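PDB 1USY: ATP phosphoribosyltransferase from Thermotoga maritima, which probably catalyses the condensation of ATP with 5-phosphoribose 1-diphosphate that opens histidine biosynthesis, as a short-form enzyme whose regulatory region is replaced by HisZ. Local coordinates for residues L2-P7 with I60-T65; P46-T51 with L69-S74. One frame throughout, in Å; residues are numbered along the deposited sequence.

Contact 1 of 2, residues L2-P7 with I60-T65; sequences LKLAIP and IGFCGT. With HIS (histidine), chain V.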
loop_
_atom_site.group_PDB
_atom_site.type_symbol
_atom_site.label_atom_id
_atom_site.label_comp_id
_atom_site.label_asym_id
_atom_site.label_seq_id
_atom_site.Cartn_x
_atom_site.Cartn_y
_atom_site.Cartn_z
ATOM N N LEU H 2 -6.671 -9.048 -45.046
ATOM C CA LEU H 2 -7.083 -9.631 -43.785
ATOM C C LEU H 2 -5.899 -10.349 -43.212
ATOM O O LEU H 2 -5.285 -11.152 -43.912
ATOM C CB LEU H 2 -8.157 -10.662 -44.032
ATOM C CG LEU H 2 -9.510 -10.610 -43.342
ATOM C CD1 LEU H 2 -10.027 -9.186 -43.153
ATOM C CD2 LEU H 2 -10.493 -11.420 -44.217
ATOM N N LYS H 3 -5.589 -10.084 -41.950
ATOM C CA LYS H 3 -4.529 -10.811 -41.233
ATOM C C LYS H 3 -5.111 -11.836 -40.266
ATOM O O LYS H 3 -6.008 -11.512 -39.453
ATOM C CB LYS H 3 -3.624 -9.851 -40.481
ATOM C CG LYS H 3 -3.105 -8.710 -41.370
ATOM C CD LYS H 3 -2.313 -7.663 -40.589
ATOM C CE LYS H 3 -2.882 -6.262 -40.833
ATOM N NZ LYS H 3 -2.011 -5.129 -40.334
ATOM N N LEU H 4 -4.617 -13.068 -40.387
ATOM C CA LEU H 4 -5.061 -14.168 -39.550
ATOM C C LEU H 4 -3.969 -14.718 -38.650
ATOM O O LEU H 4 -2.809 -14.964 -39.094
ATOM C CB LEU H 4 -5.577 -15.354 -40.364
ATOM C CG LEU H 4 -6.509 -15.261 -41.540
ATOM C CD1 LEU H 4 -7.023 -16.657 -41.759
ATOM C CD2 LEU H 4 -7.623 -14.267 -41.373
ATOM N N ALA H 5 -4.351 -14.948 -37.395
ATOM C CA ALA H 5 -3.445 -15.538 -36.426
ATOM C C ALA H 5 -3.808 -17.032 -36.355
ATOM O O ALA H 5 -4.931 -17.425 -35.930
ATOM C CB ALA H 5 -3.564 -14.841 -35.074
ATOM N N ILE H 6 -2.890 -17.850 -36.892
ATOM C CA ILE H 6 -3.138 -19.274 -37.053
ATOM C C ILE H 6 -2.349 -20.085 -36.023
ATOM O O ILE H 6 -1.148 -19.901 -35.869
ATOM C CB ILE H 6 -2.836 -19.717 -38.469
ATOM C CG1 ILE H 6 -3.877 -19.127 -39.443
ATOM C CG2 ILE H 6 -2.840 -21.255 -38.571
ATOM C CD1 ILE H 6 -3.474 -19.323 -40.847
ATOM N N PRO H 7 -3.039 -20.952 -35.295
ATOM C CA PRO H 7 -2.423 -21.678 -34.173
ATOM C C PRO H 7 -1.521 -22.798 -34.676
ATOM O O PRO H 7 -1.991 -23.670 -35.404
ATOM C CB PRO H 7 -3.626 -22.260 -33.418
ATOM C CG PRO H 7 -4.708 -22.365 -34.451
ATOM C CD PRO H 7 -4.450 -21.323 -35.511
ATOM N N ILE H 60 -8.579 -12.070 -37.568
ATOM C CA ILE H 60 -9.269 -13.327 -37.365
ATOM C C ILE H 60 -8.265 -14.355 -36.834
ATOM O O ILE H 60 -7.082 -14.326 -37.175
ATOM C CB ILE H 60 -9.890 -13.812 -38.679
ATOM C CG1 ILE H 60 -11.005 -12.840 -39.106
ATOM C CG2 ILE H 60 -10.410 -15.238 -38.503
ATOM C CD1 ILE H 60 -11.561 -13.021 -40.501
ATOM N N GLY H 61 -8.744 -15.286 -36.023
ATOM C CA GLY H 61 -7.855 -16.270 -35.465
ATOM C C GLY H 61 -8.651 -17.498 -35.130
ATOM O O GLY H 61 -9.860 -17.518 -35.299
ATOM N N PHE H 62 -7.972 -18.513 -34.632
ATOM C CA PHE H 62 -8.599 -19.763 -34.345
ATOM C C PHE H 62 -8.000 -20.278 -33.050
ATOM O O PHE H 62 -6.806 -20.504 -33.012
ATOM C CB PHE H 62 -8.269 -20.695 -35.477
ATOM C CG PHE H 62 -8.646 -20.159 -36.804
ATOM C CD1 PHE H 62 -7.813 -19.296 -37.481
ATOM C CD2 PHE H 62 -9.847 -20.532 -37.399
ATOM C CE1 PHE H 62 -8.174 -18.777 -38.720
ATOM C CE2 PHE H 62 -10.205 -20.039 -38.634
ATOM C CZ PHE H 62 -9.369 -19.158 -39.301
ATOM N N CYS H 63 -8.816 -20.420 -31.994
ATOM C CA CYS H 63 -8.350 -20.973 -30.709
ATOM C C CYS H 63 -9.435 -21.602 -29.832
ATOM O O CYS H 63 -10.634 -21.415 -30.060
ATOM C CB CYS H 63 -7.611 -19.921 -29.897
ATOM S SG CYS H 63 -8.581 -18.459 -29.662
ATOM N N GLY H 64 -9.002 -22.333 -28.810
ATOM C CA GLY H 64 -9.927 -23.109 -28.019
ATOM C C GLY H 64 -10.578 -22.299 -26.939
ATOM O O GLY H 64 -10.121 -21.200 -26.646
ATOM N N THR H 65 -11.652 -22.831 -26.358
ATOM C CA THR H 65 -12.210 -22.268 -25.118
ATOM C C THR H 65 -11.139 -22.035 -24.020
ATOM O O THR H 65 -11.190 -21.048 -23.266
ATOM C CB THR H 65 -13.269 -23.208 -24.560
ATOM O OG1 THR H 65 -14.263 -23.466 -25.568
ATOM C CG2 THR H 65 -14.029 -22.553 -23.430
HETATM N N HIS V . -15.829 -19.189 -25.581
HETATM C CA HIS V . -16.953 -20.161 -25.465
HETATM C C HIS V . -17.760 -19.938 -24.186
HETATM O O HIS V . -17.304 -20.254 -23.076
HETATM C CB HIS V . -16.417 -21.591 -25.512
HETATM C CG HIS V . -17.459 -22.645 -25.309
HETATM N ND1 HIS V . -17.231 -23.970 -25.602
HETATM C CD2 HIS V . -18.729 -22.581 -24.843
HETATM C CE1 HIS V . -18.311 -24.676 -25.322
HETATM N NE2 HIS V . -19.240 -23.854 -24.870
HETATM O OXT HIS V . -18.895 -19.450 -24.265
#
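Leu4 and Ile60 pair as neighbours on parallel strands, in the central sheet of a fold related to the periplasmic binding proteins. The backbone ladder shows the usual parallel pattern: Ile60 N donates to Lys3 O at 3.2 Å, and Ile60 O receives Ala5 N at 2.8 Å. A weak third bond, Phe62 N to Ala5 O, continues it. On the face carrying Leu4 and Ile60 the two side chains run side by side, pointing the same way, with Leu4 CD2 3.6 Å from Ile60 CB. The other branch, CD1, meets the Phe62 ring at its edge, in the ring plane, 3.9 Å from CE1. For Phe62, CG anti to the carbonyl carbon (chi1 -55°) sets the ring beside Leu4, and chi2 of 84° fixes the turn that presents its edge. Helices 12-20 and 184-200 cover this same layer through Leu19, Val15 and Phe190. Pro7 crosses Phe62 at a slant, its CG against Phe62 O and its CD 3.9 Å from Phe62 CB; a glycine here would probably open a gap beside both that CB and O. Beyond the strand, Thr65 OG1 hydrogen-bonds both Arg170 O and, at 3.0 Å, ND1 of a bound histidine.

Contact 2 of 2, residues P46-T51 with L69-S74; sequences PFDVPT and LEKETS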
loop_
_atom_site.group_PDB
_atom_site.type_symbol
_atom_site.label_atom_id
_atom_site.label_comp_id
_atom_site.label_asym_id
_atom_site.label_seq_id
_atom_site.Cartn_x
_atom_site.Cartn_y
_atom_site.Cartn_z
ATOM N N PRO H 46 -0.759 -21.256 -29.940
ATOM C CA PRO H 46 -2.196 -21.222 -29.725
ATOM C C PRO H 46 -2.550 -20.280 -28.597
ATOM O O PRO H 46 -3.503 -19.503 -28.787
ATOM C CB PRO H 46 -2.566 -22.684 -29.430
ATOM C CG PRO H 46 -1.332 -23.329 -29.060
ATOM C CD PRO H 46 -0.210 -22.601 -29.738
ATOM N N PHE H 47 -1.782 -20.280 -27.508
ATOM C CA PHE H 47 -2.004 -19.351 -26.414
ATOM C C PHE H 47 -1.868 -17.901 -26.854
ATOM O O PHE H 47 -2.462 -16.995 -26.247
ATOM C CB PHE H 47 -0.975 -19.562 -25.322
ATOM C CG PHE H 47 -1.432 -20.379 -24.143
ATOM C CD1 PHE H 47 -1.399 -19.823 -22.859
ATOM C CD2 PHE H 47 -1.740 -21.740 -24.278
ATOM C CE1 PHE H 47 -1.746 -20.594 -21.728
ATOM C CE2 PHE H 47 -2.080 -22.520 -23.161
ATOM C CZ PHE H 47 -2.086 -21.948 -21.886
ATOM N N ASP H 48 -1.076 -17.658 -27.883
ATOM C CA ASP H 48 -0.867 -16.287 -28.335
ATOM C C ASP H 48 -1.871 -15.695 -29.325
ATOM O O ASP H 48 -1.765 -14.529 -29.669
ATOM C CB ASP H 48 0.557 -16.124 -28.845
ATOM C CG ASP H 48 1.574 -16.292 -27.731
ATOM O OD1 ASP H 48 1.245 -15.817 -26.613
ATOM O OD2 ASP H 48 2.703 -16.845 -27.880
ATOM N N VAL H 49 -2.860 -16.474 -29.738
ATOM C CA VAL H 49 -3.851 -15.993 -30.686
ATOM C C VAL H 49 -4.589 -14.785 -30.156
ATOM O O VAL H 49 -4.627 -13.750 -30.826
ATOM C CB VAL H 49 -4.860 -17.071 -31.073
ATOM C CG1 VAL H 49 -6.191 -16.421 -31.456
ATOM C CG2 VAL H 49 -4.307 -17.911 -32.196
ATOM N N PRO H 50 -5.145 -14.884 -28.944
ATOM C CA PRO H 50 -5.962 -13.788 -28.414
ATOM C C PRO H 50 -5.111 -12.548 -28.245
ATOM O O PRO H 50 -5.629 -11.459 -28.418
ATOM C CB PRO H 50 -6.473 -14.296 -27.065
ATOM C CG PRO H 50 -5.985 -15.595 -26.885
ATOM C CD PRO H 50 -5.061 -16.006 -27.994
ATOM N N THR H 51 -3.825 -12.680 -27.965
ATOM C CA THR H 51 -3.045 -11.469 -27.834
ATOM C C THR H 51 -2.698 -10.822 -29.170
ATOM O O THR H 51 -2.334 -9.686 -29.206
ATOM C CB THR H 51 -1.838 -11.605 -26.846
ATOM O OG1 THR H 51 -0.594 -11.621 -27.553
ATOM C CG2 THR H 51 -1.871 -12.940 -26.104
ATOM N N LEU H 69 -10.529 -18.486 -22.371
ATOM C CA LEU H 69 -10.784 -18.298 -20.955
ATOM C C LEU H 69 -9.522 -18.002 -20.154
ATOM O O LEU H 69 -9.597 -17.245 -19.209
ATOM C CB LEU H 69 -11.530 -19.506 -20.373
ATOM C CG LEU H 69 -13.031 -19.592 -20.704
ATOM C CD1 LEU H 69 -13.605 -20.900 -20.207
ATOM C CD2 LEU H 69 -13.811 -18.415 -20.134
ATOM N N GLU H 70 -8.383 -18.584 -20.530
ATOM C CA GLU H 70 -7.154 -18.345 -19.791
ATOM C C GLU H 70 -6.701 -16.924 -19.905
ATOM O O GLU H 70 -6.138 -16.424 -18.957
ATOM C CB GLU H 70 -5.998 -19.246 -20.228
ATOM C CG GLU H 70 -4.679 -18.828 -19.593
ATOM C CD GLU H 70 -4.544 -19.326 -18.169
ATOM O OE1 GLU H 70 -3.523 -19.029 -17.481
ATOM O OE2 GLU H 70 -5.472 -20.050 -17.741
ATOM N N LYS H 71 -6.878 -16.294 -21.070
ATOM C CA LYS H 71 -6.746 -14.828 -21.165
ATOM C C LYS H 71 -8.159 -14.322 -21.042
ATOM O O LYS H 71 -9.069 -14.877 -21.655
ATOM C CB LYS H 71 -6.120 -14.397 -22.482
ATOM C CG LYS H 71 -5.006 -15.352 -22.994
ATOM C CD LYS H 71 -3.717 -15.218 -22.149
ATOM C CE LYS H 71 -2.589 -16.094 -22.669
ATOM N NZ LYS H 71 -1.444 -15.269 -23.217
ATOM N N GLU H 72 -8.411 -13.324 -20.225
ATOM C CA GLU H 72 -9.820 -12.983 -20.022
ATOM C C GLU H 72 -10.335 -12.106 -21.178
ATOM O O GLU H 72 -10.864 -11.029 -20.961
ATOM C CB GLU H 72 -10.032 -12.345 -18.657
ATOM C CG GLU H 72 -9.779 -13.305 -17.500
ATOM C CD GLU H 72 -9.426 -12.598 -16.194
ATOM O OE1 GLU H 72 -9.387 -13.300 -15.157
ATOM O OE2 GLU H 72 -9.197 -11.351 -16.192
ATOM N N THR H 73 -10.168 -12.615 -22.398
ATOM C CA THR H 73 -10.391 -11.874 -23.642
ATOM C C THR H 73 -11.817 -12.071 -24.123
ATOM O O THR H 73 -12.309 -13.203 -24.147
ATOM C CB THR H 73 -9.446 -12.404 -24.752
ATOM O OG1 THR H 73 -9.549 -13.829 -24.811
ATOM C CG2 THR H 73 -7.976 -12.178 -24.382
ATOM N N SER H 74 -12.473 -10.995 -24.531
ATOM C CA SER H 74 -13.800 -11.152 -25.108
ATOM C C SER H 74 -13.775 -10.671 -26.538
ATOM O O SER H 74 -13.779 -9.461 -26.783
ATOM C CB SER H 74 -14.837 -10.347 -24.334
ATOM O OG SER H 74 -14.846 -9.013 -24.821
#
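Pro50 packs against Thr73 and Lys71 where the first turn of helix 49-54 meets the segment that leaves helix 65-70. Here the joining is compact and apolar: Pro50 CB sits 3.7 Å from Thr73 CG2, and its CG lies 4.0 Å from Lys71 CG, the two side chains crossing at about a right angle. A bend at chi2 (-73°) directs the lysine chain toward Phe47, which it also crosses nearly perpendicularly, Phe47 CD1 lying 3.9 Å from Lys71 CE. At a slant, Phe47 CE1 reaches Glu70 CG at 4.0 Å, while the ring also meets Phe109. The carboxylate of Glu70 is occupied elsewhere, with OE2 accepting Val112 N near the start of helix 110-119. The polar end of the contact is looser in its bonding. Lys71 NZ lies 3.6 Å from Phe47 O, not in a hydrogen bond, and 4.4 Å from Asp48 OD1, beyond a salt bridge; OD2 of Asp48 is hydrogen-bonded to the backbone of a neighbouring chain. At the exposed far end, Ser74 packs on Arg229 of the regulatory subunit. Chemically, the two segments are held by hydrocarbon contacts rather than by hydrogen bonds, and the lysine works here chiefly through its methylenes, its charge probably drawn only weakly to Asp48.

Overall arrangement
From the N terminus, strand 2-7 runs first; the chain then makes helix 12-20 and strands 28-29, 33-36 and 39-44 before reaching 46-51. Helix 49-54 leads to strand 60-64, which closes the long loop of contact 1 by lying beside the first strand. Helix 65-70 follows directly, and its exit closes the shorter loop of contact 2, begun within the first. The loops therefore cross, as the segments alternate along the chain. Their centres lie about 10 Å apart, and Val49 joins them, its CG1 3.6 Å from Cys63 SG. Together they tie two sheet strands to the helices that flank strand 60-64 in sequence, and contact 2 extends toward partner chains.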